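Local coordinates for protein quinone oxidoreductase (Coxiella burnetii, PDB 3TQH) that binds NADPH in a Rossmann-type domain and probably uses it to reduce quinones, at residues Lys5-Ile10 with Cys107-Val112; Gly16-Leu21 with Lys51-Ser56; Thr178-Thr183 with Leu195-Cys200; Gln230-Leu235 with Lys259-Phe264. All blocks are in the same frame, centred on the assembly; numbering follows the deposited sequence.

Contact 1. Residues Lys5-Ile10 with Cys107-Val112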
# COMPACT_ATOMS: atom_id res chain seq x y z
N LYS A 5 5.06 30.76 6.10
CA LYS A 5 5.65 29.41 6.35
C LYS A 5 4.63 28.41 6.94
O LYS A 5 5.02 27.31 7.34
CB LYS A 5 6.86 29.53 7.28
CG LYS A 5 8.05 30.25 6.67
CD LYS A 5 9.28 30.16 7.58
CE LYS A 5 10.60 30.30 6.81
NZ LYS A 5 10.90 31.71 6.43
N GLU A 6 3.35 28.79 6.98
CA GLU A 6 2.30 27.90 7.51
C GLU A 6 1.66 27.02 6.44
O GLU A 6 1.69 27.34 5.25
CB GLU A 6 1.18 28.70 8.17
CG GLU A 6 1.50 29.28 9.54
CD GLU A 6 0.42 28.94 10.56
OE1 GLU A 6 -0.35 29.84 10.96
OE2 GLU A 6 0.33 27.76 10.94
N MSE A 7 1.07 25.91 6.89
CA MSE A 7 0.28 25.02 6.04
C MSE A 7 -0.78 24.30 6.87
O MSE A 7 -0.69 24.27 8.10
CB MSE A 7 1.19 23.99 5.38
CG MSE A 7 1.90 23.05 6.37
SE MSE A 7 2.63 21.48 5.49
CE MSE A 7 3.11 20.39 7.05
N LYS A 8 -1.76 23.72 6.19
CA LYS A 8 -2.75 22.83 6.81
C LYS A 8 -2.24 21.39 6.74
O LYS A 8 -1.70 20.96 5.72
CB LYS A 8 -4.10 22.93 6.10
CG LYS A 8 -4.66 24.36 5.99
CD LYS A 8 -5.97 24.39 5.18
CE LYS A 8 -6.56 25.80 5.07
NZ LYS A 8 -5.87 26.66 4.06
N ALA A 9 -2.40 20.66 7.84
CA ALA A 9 -1.98 19.26 7.92
C ALA A 9 -2.78 18.49 8.97
O ALA A 9 -3.23 19.08 9.95
CB ALA A 9 -0.50 19.18 8.22
N ILE A 10 -2.97 17.19 8.74
CA ILE A 10 -3.63 16.34 9.72
C ILE A 10 -2.59 15.87 10.73
O ILE A 10 -1.56 15.35 10.35
CB ILE A 10 -4.31 15.11 9.07
CG1 ILE A 10 -5.51 15.54 8.21
CG2 ILE A 10 -4.76 14.10 10.14
CD1 ILE A 10 -6.67 16.10 9.00
N CYS A 107 2.19 12.93 4.96
CA CYS A 107 1.61 13.26 3.66
C CYS A 107 0.16 13.77 3.69
O CYS A 107 -0.29 14.37 2.71
CB CYS A 107 1.72 12.06 2.72
SG CYS A 107 3.40 11.69 2.19
N TYR A 108 -0.58 13.53 4.78
CA TYR A 108 -1.90 14.17 4.95
C TYR A 108 -1.64 15.66 5.22
O TYR A 108 -1.80 16.12 6.35
CB TYR A 108 -2.68 13.60 6.14
CG TYR A 108 -3.06 12.13 6.13
CD1 TYR A 108 -2.55 11.23 5.19
CD2 TYR A 108 -3.91 11.63 7.11
CE1 TYR A 108 -2.91 9.88 5.23
CE2 TYR A 108 -4.27 10.30 7.15
CZ TYR A 108 -3.77 9.42 6.22
OH TYR A 108 -4.13 8.10 6.29
N ALA A 109 -1.25 16.39 4.18
CA ALA A 109 -0.77 17.77 4.35
C ALA A 109 -0.56 18.46 3.01
O ALA A 109 -0.48 17.82 1.97
CB ALA A 109 0.52 17.78 5.14
N GLU A 110 -0.48 19.78 3.04
CA GLU A 110 -0.36 20.59 1.83
C GLU A 110 1.06 20.61 1.27
O GLU A 110 1.26 20.87 0.08
CB GLU A 110 -0.83 22.02 2.12
CG GLU A 110 -2.32 22.12 2.43
CD GLU A 110 -2.78 23.55 2.68
OE1 GLU A 110 -2.02 24.33 3.31
OE2 GLU A 110 -3.90 23.90 2.27
N TYR A 111 2.06 20.37 2.12
CA TYR A 111 3.46 20.32 1.71
C TYR A 111 4.18 19.16 2.37
O TYR A 111 3.94 18.85 3.54
CB TYR A 111 4.19 21.62 2.06
CG TYR A 111 3.63 22.84 1.36
CD1 TYR A 111 4.15 23.26 0.14
CD2 TYR A 111 2.57 23.55 1.91
CE1 TYR A 111 3.62 24.38 -0.52
CE2 TYR A 111 2.04 24.66 1.27
CZ TYR A 111 2.57 25.07 0.06
OH TYR A 111 2.05 26.17 -0.58
N VAL A 112 5.07 18.51 1.62
CA VAL A 112 5.94 17.48 2.17
C VAL A 112 7.39 17.71 1.76
O VAL A 112 7.67 18.36 0.76
CB VAL A 112 5.52 16.06 1.74
CG1 VAL A 112 4.11 15.76 2.22
CG2 VAL A 112 5.62 15.88 0.23
O HOH W 1 0.29 14.99 8.24
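Y108 O is held by two donors. I10 N gives it a hydrogen bond of 2.9 Å that is nearly straight (N-H...O 171°). A water donates to the same Y108 O and also to I10 O, so it bridges the two backbones. Beside this bond, CB of I10 rests on CB of Y108 at 3.7 Å. CG2 of I10 sits at the edge of the Y108 ring, near its plane. The phenol OH of Y108 is hydrogen-bonded to D49 OD2 and H304 NE2. Next, A9 and A109 form a single backbone bridge, and their CB atoms meet at 3.5 Å. E110 then meets both backbone polar groups of K8, its N and its O. E110 N donates to K8 O at 3.2 Å. K8 N donates to the carboxylate instead of to a backbone carbonyl, with K8 N to E110 OE1 3.0 Å and an angle of 178° at the hydrogen. K8 N lies above the carboxylate plane. OE2 makes a long salt bridge to K8 NZ. SE of M7, a selenomethionine, stands 5.4 Å from the centroid of the Y111 ring, at its edge: a Met-aromatic contact. The methyl CE of M7 reaches A109 CB. The antiparallel pair 6-12/21-27 meets the chain leading into strand 111-114, within the family's GroES-like part, through one backbone bridge at A9-A109, flanking hydrogen bonds and the E110 carboxylate.

Contact 2. Residues Gly16-Leu21 with Lys51-Ser56. With NDP (NADPH dihydro-nicotinamide-adenine-dinucleotide phosphate), chain B; SO4 (sulfate ion), chain C.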
# COMPACT_ATOMS: atom_id res chain seq x y z
N GLY A 16 -5.17 6.66 19.52
CA GLY A 16 -6.56 6.39 19.85
C GLY A 16 -7.39 6.11 18.63
O GLY A 16 -6.85 5.76 17.59
N PRO A 17 -8.72 6.27 18.75
CA PRO A 17 -9.64 6.10 17.64
C PRO A 17 -9.50 7.21 16.60
O PRO A 17 -8.79 8.19 16.85
CB PRO A 17 -11.02 6.19 18.31
CG PRO A 17 -10.79 6.02 19.76
CD PRO A 17 -9.43 6.58 20.01
N PRO A 18 -10.19 7.08 15.46
CA PRO A 18 -10.11 8.06 14.37
C PRO A 18 -10.37 9.52 14.78
O PRO A 18 -9.82 10.43 14.16
CB PRO A 18 -11.18 7.57 13.39
CG PRO A 18 -11.18 6.09 13.58
CD PRO A 18 -10.94 5.88 15.05
N LYS A 19 -11.19 9.73 15.81
CA LYS A 19 -11.51 11.08 16.29
C LYS A 19 -10.30 11.91 16.73
O LYS A 19 -10.41 13.14 16.86
CB LYS A 19 -12.50 11.02 17.47
CG LYS A 19 -13.99 10.94 17.09
CD LYS A 19 -14.88 11.39 18.26
CE LYS A 19 -16.34 10.97 18.06
NZ LYS A 19 -17.25 11.62 19.06
N VAL A 20 -9.16 11.25 16.98
CA VAL A 20 -7.93 11.96 17.42
C VAL A 20 -7.23 12.71 16.29
O VAL A 20 -6.33 13.50 16.54
CB VAL A 20 -6.90 11.01 18.09
CG1 VAL A 20 -7.52 10.28 19.27
CG2 VAL A 20 -6.32 10.02 17.09
N LEU A 21 -7.64 12.46 15.05
CA LEU A 21 -7.11 13.19 13.90
C LEU A 21 -7.68 14.61 13.88
O LEU A 21 -8.88 14.79 14.05
CB LEU A 21 -7.47 12.48 12.60
CG LEU A 21 -6.85 11.11 12.36
CD1 LEU A 21 -7.20 10.64 10.96
CD2 LEU A 21 -5.36 11.14 12.53
N LYS A 51 -2.98 1.92 11.93
CA LYS A 51 -2.23 1.12 12.90
C LYS A 51 -1.22 1.98 13.66
O LYS A 51 -0.90 1.70 14.82
CB LYS A 51 -1.49 -0.02 12.20
CG LYS A 51 -2.39 -1.03 11.49
CD LYS A 51 -1.58 -1.92 10.56
CE LYS A 51 -2.43 -3.02 9.95
NZ LYS A 51 -1.59 -4.05 9.26
N THR A 52 -0.71 3.02 13.01
CA THR A 52 0.19 3.96 13.66
C THR A 52 -0.64 4.82 14.60
O THR A 52 -0.33 4.95 15.78
CB THR A 52 0.93 4.84 12.62
OG1 THR A 52 1.64 4.01 11.71
CG2 THR A 52 1.91 5.80 13.30
N ARG A 53 -1.73 5.37 14.07
CA ARG A 53 -2.64 6.25 14.81
C ARG A 53 -3.25 5.58 16.04
O ARG A 53 -3.40 6.22 17.07
CB ARG A 53 -3.73 6.78 13.88
CG ARG A 53 -4.63 7.85 14.50
CD ARG A 53 -5.92 7.27 15.02
NE ARG A 53 -6.66 6.68 13.92
CZ ARG A 53 -7.36 5.55 13.97
NH1 ARG A 53 -7.47 4.84 15.08
NH2 ARG A 53 -7.95 5.14 12.86
N ASN A 54 -3.62 4.30 15.95
CA ASN A 54 -4.17 3.61 17.12
C ASN A 54 -3.10 3.06 18.07
O ASN A 54 -3.41 2.60 19.17
CB ASN A 54 -5.23 2.54 16.75
CG ASN A 54 -4.66 1.33 16.01
OD1 ASN A 54 -3.53 0.89 16.26
ND2 ASN A 54 -5.47 0.76 15.12
N GLY A 55 -1.83 3.13 17.64
CA GLY A 55 -0.70 2.82 18.51
C GLY A 55 -0.25 1.37 18.49
O GLY A 55 0.64 0.99 19.24
N SER A 56 -0.85 0.57 17.61
CA SER A 56 -0.57 -0.86 17.57
C SER A 56 0.70 -1.18 16.78
O SER A 56 1.38 -2.17 17.07
CB SER A 56 -1.75 -1.64 16.98
OG SER A 56 -2.00 -1.27 15.64
PA NDP B . -6.87 -2.96 2.60
O1A NDP B . -7.50 -2.29 3.75
O2A NDP B . -6.93 -2.12 1.39
O5B NDP B . -7.61 -4.36 2.30
C5B NDP B . -9.02 -4.42 2.41
C4B NDP B . -9.53 -5.72 1.81
O4B NDP B . -9.30 -6.78 2.72
C3B NDP B . -11.02 -5.74 1.51
O3B NDP B . -11.23 -5.68 0.11
C2B NDP B . -11.54 -7.04 2.11
O2B NDP B . -12.29 -7.80 1.19
C1B NDP B . -10.27 -7.78 2.49
N9A NDP B . -10.38 -8.62 3.68
C8A NDP B . -10.63 -8.21 4.97
N7A NDP B . -10.63 -9.29 5.77
C5A NDP B . -10.37 -10.38 5.03
C6A NDP B . -10.26 -11.73 5.36
N6A NDP B . -10.42 -12.10 6.62
N1A NDP B . -10.00 -12.65 4.38
C2A NDP B . -9.83 -12.23 3.07
N3A NDP B . -9.93 -10.89 2.73
C4A NDP B . -10.21 -9.98 3.71
O3 NDP B . -5.36 -3.39 2.94
PN NDP B . -4.08 -3.32 1.95
O1N NDP B . -3.68 -1.91 1.79
O2N NDP B . -4.27 -4.15 0.76
O5D NDP B . -2.99 -4.03 2.89
C5D NDP B . -3.20 -5.32 3.44
C4D NDP B . -2.23 -5.56 4.59
O4D NDP B . -0.89 -5.50 4.12
C3D NDP B . -2.38 -4.51 5.68
O3D NDP B . -2.38 -5.14 6.94
C2D NDP B . -1.18 -3.61 5.49
O2D NDP B . -0.77 -3.00 6.70
C1D NDP B . -0.15 -4.57 4.90
N1N NDP B . 0.91 -3.94 4.07
C2N NDP B . 2.21 -4.27 4.35
C3N NDP B . 3.28 -3.69 3.67
C7N NDP B . 4.70 -4.06 3.99
O7N NDP B . 5.74 -3.42 3.27
N7N NDP B . 4.96 -4.96 4.93
C4N NDP B . 2.97 -2.67 2.61
C5N NDP B . 1.53 -2.37 2.35
C6N NDP B . 0.57 -3.03 3.10
P2B NDP B . -13.89 -7.97 1.36
O1X NDP B . -14.43 -8.57 0.09
O2X NDP B . -14.53 -6.62 1.57
O3X NDP B . -14.24 -8.87 2.51
S SO4 C . 2.40 -3.08 8.17
O1 SO4 C . 2.31 -2.28 6.95
O2 SO4 C . 2.38 -4.51 7.86
O3 SO4 C . 3.64 -2.76 8.87
O4 SO4 C . 1.28 -2.77 9.05
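R53 crosses to the loop 16-21 with its whole side chain. From CB, which points toward that loop, CG is set anti to the backbone N (chi1 -172°). R53 CG lies 3.9 Å from L21 CD2 and also touches V20 CG2. The chain bends at chi2 and again at chi3. R53 CD lies 3.1 Å from G16 O and packs on V20 CG2. NE passes by P18 CA, and CZ lies under P18 N, which sits 3.5 Å above the centre of the guanidinium. R53 NH1 donates to G16 O at 2.7 Å. This bond lies in the carbonyl plane, on a lone pair, and close to the guanidinium plane. R53 NH2 touches P18 CG at 3.4 Å, and its polar partners are E308, in a salt bridge, and H304. The guanidinium is thus held at its edge by a carbonyl and covered on one face by proline. The backbone of R53 adds a second link, because G16 N donates to R53 O at 3.1 Å. K51 points elsewhere: its NZ hydrogen-bonds O3D (2.7 Å) and O2D of NADPH, and O4 of a sulfate ion, probably from the crystallisation liquor. Downstream, N54 OD1 accepts from S56 N in an Asx turn. R53 therefore joins three pieces: its own helix 47-53, the loop between strands 6-12 and 21-27, and helix 300-308, which supplies H304 and E308.

Contact 3. Residues Thr178-Thr183 with Leu195-Cys200. With NDP (NADPH dihydro-nicotinamide-adenine-dinucleotide phosphate), chain B.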
# COMPACT_ATOMS: atom_id res chain seq x y z
N THR A 178 -0.26 -16.36 -14.54
CA THR A 178 -0.56 -17.29 -13.46
C THR A 178 -2.06 -17.50 -13.28
O THR A 178 -2.86 -16.64 -13.65
CB THR A 178 0.05 -16.82 -12.13
OG1 THR A 178 -0.64 -15.65 -11.67
CG2 THR A 178 1.52 -16.51 -12.31
N THR A 179 -2.43 -18.66 -12.75
CA THR A 179 -3.80 -18.93 -12.33
C THR A 179 -3.99 -18.26 -10.97
O THR A 179 -3.27 -18.57 -10.03
CB THR A 179 -4.05 -20.44 -12.18
OG1 THR A 179 -3.74 -21.09 -13.42
CG2 THR A 179 -5.50 -20.71 -11.80
N VAL A 180 -4.95 -17.34 -10.89
CA VAL A 180 -5.15 -16.53 -9.69
C VAL A 180 -6.40 -16.95 -8.94
O VAL A 180 -7.51 -16.90 -9.49
CB VAL A 180 -5.22 -15.02 -10.02
CG1 VAL A 180 -5.69 -14.21 -8.81
CG2 VAL A 180 -3.86 -14.52 -10.47
N ILE A 181 -6.20 -17.39 -7.70
CA ILE A 181 -7.28 -17.68 -6.76
C ILE A 181 -7.25 -16.54 -5.74
O ILE A 181 -6.18 -16.07 -5.37
CB ILE A 181 -7.05 -19.02 -6.00
CG1 ILE A 181 -6.74 -20.16 -6.98
CG2 ILE A 181 -8.26 -19.36 -5.16
CD1 ILE A 181 -6.42 -21.50 -6.30
N THR A 182 -8.41 -16.10 -5.28
CA THR A 182 -8.44 -15.04 -4.29
C THR A 182 -9.60 -15.19 -3.33
O THR A 182 -10.55 -15.90 -3.61
CB THR A 182 -8.51 -13.64 -4.95
OG1 THR A 182 -8.39 -12.63 -3.94
CG2 THR A 182 -9.83 -13.45 -5.71
N THR A 183 -9.51 -14.50 -2.19
CA THR A 183 -10.59 -14.48 -1.20
C THR A 183 -11.21 -13.09 -1.10
O THR A 183 -10.50 -12.09 -0.98
CB THR A 183 -10.10 -14.94 0.19
OG1 THR A 183 -8.91 -14.24 0.55
CG2 THR A 183 -9.82 -16.44 0.18
N LEU A 195 -11.04 -8.37 -13.09
CA LEU A 195 -9.62 -8.00 -13.00
C LEU A 195 -8.65 -9.15 -13.33
O LEU A 195 -7.46 -8.92 -13.48
CB LEU A 195 -9.27 -7.44 -11.62
CG LEU A 195 -9.89 -6.10 -11.19
CD1 LEU A 195 -9.22 -5.65 -9.91
CD2 LEU A 195 -9.74 -5.04 -12.26
N GLY A 196 -9.17 -10.37 -13.43
CA GLY A 196 -8.36 -11.52 -13.84
C GLY A 196 -8.35 -12.73 -12.91
O GLY A 196 -7.70 -13.73 -13.22
N ALA A 197 -9.05 -12.67 -11.79
CA ALA A 197 -9.15 -13.83 -10.91
C ALA A 197 -9.90 -14.96 -11.63
O ALA A 197 -10.91 -14.72 -12.28
CB ALA A 197 -9.86 -13.46 -9.61
N GLU A 198 -9.39 -16.18 -11.51
CA GLU A 198 -10.07 -17.36 -12.06
C GLU A 198 -11.08 -17.91 -11.06
O GLU A 198 -12.14 -18.39 -11.45
CB GLU A 198 -9.07 -18.45 -12.41
CG GLU A 198 -9.64 -19.51 -13.35
CD GLU A 198 -8.97 -20.86 -13.19
OE1 GLU A 198 -9.10 -21.47 -12.10
OE2 GLU A 198 -8.33 -21.32 -14.17
N GLN A 199 -10.74 -17.85 -9.78
CA GLN A 199 -11.61 -18.30 -8.70
C GLN A 199 -11.65 -17.26 -7.60
O GLN A 199 -10.60 -16.80 -7.14
CB GLN A 199 -11.12 -19.64 -8.15
CG GLN A 199 -11.98 -20.24 -7.03
CD GLN A 199 -11.45 -21.58 -6.54
OE1 GLN A 199 -10.31 -21.95 -6.83
NE2 GLN A 199 -12.27 -22.31 -5.80
N CYS A 200 -12.86 -16.89 -7.18
CA CYS A 200 -13.05 -16.02 -6.03
C CYS A 200 -13.77 -16.78 -4.93
O CYS A 200 -14.95 -17.10 -5.05
CB CYS A 200 -13.87 -14.81 -6.43
SG CYS A 200 -13.07 -13.86 -7.68
PA NDP B . -6.87 -2.96 2.60
O1A NDP B . -7.50 -2.29 3.75
O2A NDP B . -6.93 -2.12 1.39
O5B NDP B . -7.61 -4.36 2.30
C5B NDP B . -9.02 -4.42 2.41
C4B NDP B . -9.53 -5.72 1.81
O4B NDP B . -9.30 -6.78 2.72
C3B NDP B . -11.02 -5.74 1.51
O3B NDP B . -11.23 -5.68 0.11
C2B NDP B . -11.54 -7.04 2.11
O2B NDP B . -12.29 -7.80 1.19
C1B NDP B . -10.27 -7.78 2.49
N9A NDP B . -10.38 -8.62 3.68
C8A NDP B . -10.63 -8.21 4.97
N7A NDP B . -10.63 -9.29 5.77
C5A NDP B . -10.37 -10.38 5.03
C6A NDP B . -10.26 -11.73 5.36
N6A NDP B . -10.42 -12.10 6.62
N1A NDP B . -10.00 -12.65 4.38
C2A NDP B . -9.83 -12.23 3.07
N3A NDP B . -9.93 -10.89 2.73
C4A NDP B . -10.21 -9.98 3.71
O3 NDP B . -5.36 -3.39 2.94
PN NDP B . -4.08 -3.32 1.95
O1N NDP B . -3.68 -1.91 1.79
O2N NDP B . -4.27 -4.15 0.76
O5D NDP B . -2.99 -4.03 2.89
C5D NDP B . -3.20 -5.32 3.44
C4D NDP B . -2.23 -5.56 4.59
O4D NDP B . -0.89 -5.50 4.12
C3D NDP B . -2.38 -4.51 5.68
O3D NDP B . -2.38 -5.14 6.94
C2D NDP B . -1.18 -3.61 5.49
O2D NDP B . -0.77 -3.00 6.70
C1D NDP B . -0.15 -4.57 4.90
N1N NDP B . 0.91 -3.94 4.07
C2N NDP B . 2.21 -4.27 4.35
C3N NDP B . 3.28 -3.69 3.67
C7N NDP B . 4.70 -4.06 3.99
O7N NDP B . 5.74 -3.42 3.27
N7N NDP B . 4.96 -4.96 4.93
C4N NDP B . 2.97 -2.67 2.61
C5N NDP B . 1.53 -2.37 2.35
C6N NDP B . 0.57 -3.03 3.10
P2B NDP B . -13.89 -7.97 1.36
O1X NDP B . -14.43 -8.57 0.09
O2X NDP B . -14.53 -6.62 1.57
O3X NDP B . -14.24 -8.87 2.51
O HOH W 2 -6.39 -16.13 -13.43
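Q199 lies beside I181 and points the same way. Its CG is anti to the backbone N (chi1 -179°) and the chain stays extended. OE1 comes to 3.7 Å from I181 CG2, with CG1 and CD1 of I181 slightly farther off. The amide NE2 of Q199 turns to A211 O. On the other face of the sheet T182 meets C200. T182 CG2 is 3.8 Å from C200 SG and 3.9 Å from A197 CB. A chi1 of -174° sets OG1 of T182 anti to its backbone N, and OG1 hydrogen-bonds I158 O on the neighbouring strand. Helices 164-175 and 186-195 pack on this face, with I170 and L192 against T182. The two segments belong to one beta-alpha-beta unit of the Rossmann-type domain: strand 179-184, helix 186-195 and strand 199-202, with the strands parallel. Helix 186-195 ends in a Schellman motif at G196, which has positive phi. The chain then turns into the edge strand. Here V180 O accepts from two successive amides: E198 N at 2.9 Å, and Q199 N in a weak bond of 3.4 Å. Farther along, T182 N donates to Q199 O at 3.0 Å. A water joins the other end, accepting from V180 N and donating to G196 O. CG2 of T179 packs on the carboxylate of E198, which is exposed. At the far end of strand 179-184, T183 OG1 is 3.4 Å from C2A of the NADPH adenine and is hydrogen-bonded to H159 ND1 and A160 N.

Contact 4. Residues Gln230-Leu235 with Lys259-Phe264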
# COMPACT_ATOMS: atom_id res chain seq x y z
N GLN A 230 -3.30 -20.63 8.29
CA GLN A 230 -4.14 -21.60 7.59
C GLN A 230 -3.66 -21.82 6.16
O GLN A 230 -3.73 -22.93 5.66
CB GLN A 230 -5.60 -21.13 7.58
CG GLN A 230 -6.44 -21.58 8.78
CD GLN A 230 -7.49 -22.61 8.39
OE1 GLN A 230 -8.51 -22.28 7.77
NE2 GLN A 230 -7.25 -23.88 8.75
N SER A 231 -3.17 -20.76 5.51
CA SER A 231 -2.78 -20.81 4.10
C SER A 231 -1.62 -21.76 3.83
O SER A 231 -1.48 -22.27 2.72
CB SER A 231 -2.40 -19.41 3.60
OG SER A 231 -3.48 -18.50 3.76
N ILE A 232 -0.79 -22.00 4.84
CA ILE A 232 0.33 -22.93 4.74
C ILE A 232 -0.11 -24.34 4.29
O ILE A 232 0.60 -25.00 3.53
CB ILE A 232 1.09 -23.01 6.09
CG1 ILE A 232 1.69 -21.64 6.46
CG2 ILE A 232 2.19 -24.06 6.03
CD1 ILE A 232 2.09 -21.52 7.90
N ASP A 233 -1.29 -24.77 4.74
CA ASP A 233 -1.82 -26.11 4.41
C ASP A 233 -2.13 -26.34 2.92
O ASP A 233 -2.26 -27.49 2.50
CB ASP A 233 -3.10 -26.39 5.21
CG ASP A 233 -2.85 -26.55 6.71
OD1 ASP A 233 -1.76 -27.03 7.10
OD2 ASP A 233 -3.76 -26.21 7.50
N CYS A 234 -2.26 -25.27 2.13
CA CYS A 234 -2.59 -25.42 0.71
C CYS A 234 -1.37 -25.33 -0.21
O CYS A 234 -1.48 -25.53 -1.41
CB CYS A 234 -3.68 -24.41 0.30
SG CYS A 234 -3.15 -22.69 0.08
N LEU A 235 -0.20 -25.05 0.36
CA LEU A 235 1.04 -24.97 -0.42
C LEU A 235 1.51 -26.33 -0.91
O LEU A 235 1.43 -27.32 -0.19
CB LEU A 235 2.17 -24.37 0.42
CG LEU A 235 2.09 -22.91 0.84
CD1 LEU A 235 3.28 -22.60 1.72
CD2 LEU A 235 2.05 -22.00 -0.38
N LYS A 259 5.96 -26.80 9.30
CA LYS A 259 5.32 -27.60 8.24
C LYS A 259 6.28 -27.89 7.09
O LYS A 259 5.88 -28.46 6.08
CB LYS A 259 4.09 -26.88 7.69
CG LYS A 259 3.04 -26.46 8.73
CD LYS A 259 1.99 -27.54 9.00
CE LYS A 259 0.73 -26.93 9.60
NZ LYS A 259 -0.17 -27.96 10.19
N HIS A 260 7.55 -27.48 7.24
CA HIS A 260 8.60 -27.70 6.24
C HIS A 260 8.26 -27.02 4.92
O HIS A 260 8.48 -27.58 3.84
CB HIS A 260 8.87 -29.21 6.06
CG HIS A 260 9.44 -29.86 7.29
ND1 HIS A 260 10.24 -30.97 7.24
CD2 HIS A 260 9.33 -29.53 8.60
CE1 HIS A 260 10.60 -31.32 8.46
NE2 HIS A 260 10.05 -30.46 9.31
N ARG A 261 7.75 -25.79 5.02
CA ARG A 261 7.38 -24.99 3.86
C ARG A 261 8.12 -23.65 3.85
O ARG A 261 8.41 -23.08 4.91
CB ARG A 261 5.87 -24.75 3.85
CG ARG A 261 5.04 -26.01 3.66
CD ARG A 261 5.22 -26.57 2.26
NE ARG A 261 4.39 -27.74 2.02
CZ ARG A 261 4.73 -29.00 2.32
NH1 ARG A 261 5.90 -29.28 2.89
NH2 ARG A 261 3.88 -29.98 2.04
N ARG A 262 8.41 -23.15 2.65
CA ARG A 262 9.09 -21.86 2.51
C ARG A 262 8.16 -20.70 2.85
O ARG A 262 7.00 -20.68 2.44
CB ARG A 262 9.65 -21.70 1.09
CG ARG A 262 10.74 -22.69 0.76
CD ARG A 262 11.55 -22.28 -0.45
NE ARG A 262 10.88 -22.59 -1.71
CZ ARG A 262 10.36 -21.69 -2.57
NH1 ARG A 262 10.43 -20.39 -2.34
NH2 ARG A 262 9.76 -22.11 -3.68
N ALA A 263 8.67 -19.74 3.62
CA ALA A 263 7.89 -18.57 4.00
C ALA A 263 8.75 -17.32 3.98
O ALA A 263 9.95 -17.37 4.26
CB ALA A 263 7.27 -18.77 5.38
N PHE A 264 8.13 -16.20 3.62
CA PHE A 264 8.80 -14.91 3.58
C PHE A 264 7.90 -13.85 4.21
O PHE A 264 6.67 -13.94 4.13
CB PHE A 264 9.08 -14.49 2.13
CG PHE A 264 10.08 -15.35 1.42
CD1 PHE A 264 11.44 -15.21 1.69
CD2 PHE A 264 9.68 -16.28 0.47
CE1 PHE A 264 12.38 -16.01 1.04
CE2 PHE A 264 10.61 -17.07 -0.19
CZ PHE A 264 11.96 -16.94 0.09
O HOH W 3 1.43 -27.44 2.52
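I232 meets K259 through its CG2 methyl. That methyl lies 3.7 Å from K259 CG and almost as near to K259 CB, and it also reaches R261 CG. The lysine chain bends at chi2 (-89°), which places CD. Its end then passes D233, where OD1 is 3.5 Å from K259 CE and makes a salt bridge of 3.6 Å with K259 NZ. L235 and R261 slide past each other in opposite directions. L235 CD1 packs on R261 CB at 4.0 Å, and L235 CB lies near R261 CD. L235 O sits at the edge of the R261 guanidinium, near its plane. A water ties this corner together. It donates to I232 O at 2.8 Å and to L235 O at 2.7 Å, and it accepts a weak bond from R261 NE. The guanidinium is steadied from its own segment too. R261 NH1 donates to H260 O at 3.2 Å, and the nitrogen stands above the plane of that carbonyl. H260 has positive phi and closes helix 249-258 in a Schellman motif, which swings the chain round into strand 262-264. Farther out, I232 also packs on V255 and A256 of helix 249-258, and L235 on V219 of strand 216-221. The backbones of R262 and F264 pair with strand 239-243. The contact joins the turn after helix 225-231 to the turn after helix 249-258, at an edge of the six-stranded parallel sheet of a Rossmann-type domain.

How the contacts relate
Contacts 1 and 2 come first in the chain, with contact 2 nested inside the loop closed by contact 1. Their centres are 19 Å apart, and they touch where I10 CG2 meets L21 CD2 at 3.9 Å. Contacts 3 and 4 follow in series, also 19 Å apart by centres. Both reach the six-stranded parallel sheet, at its outermost strands 199-202 and 262-264. H159 hydrogen-bonds both T183 OG1 and S231 OG. The centres of contacts 1 and 4 are about 44 Å apart. K51 of contact 2 holds the hydroxyls of the nicotinamide ribose and T183 of contact 3 meets the adenine, so NADPH spans from the side of contacts 1 and 2 to the nucleotide-binding sheet.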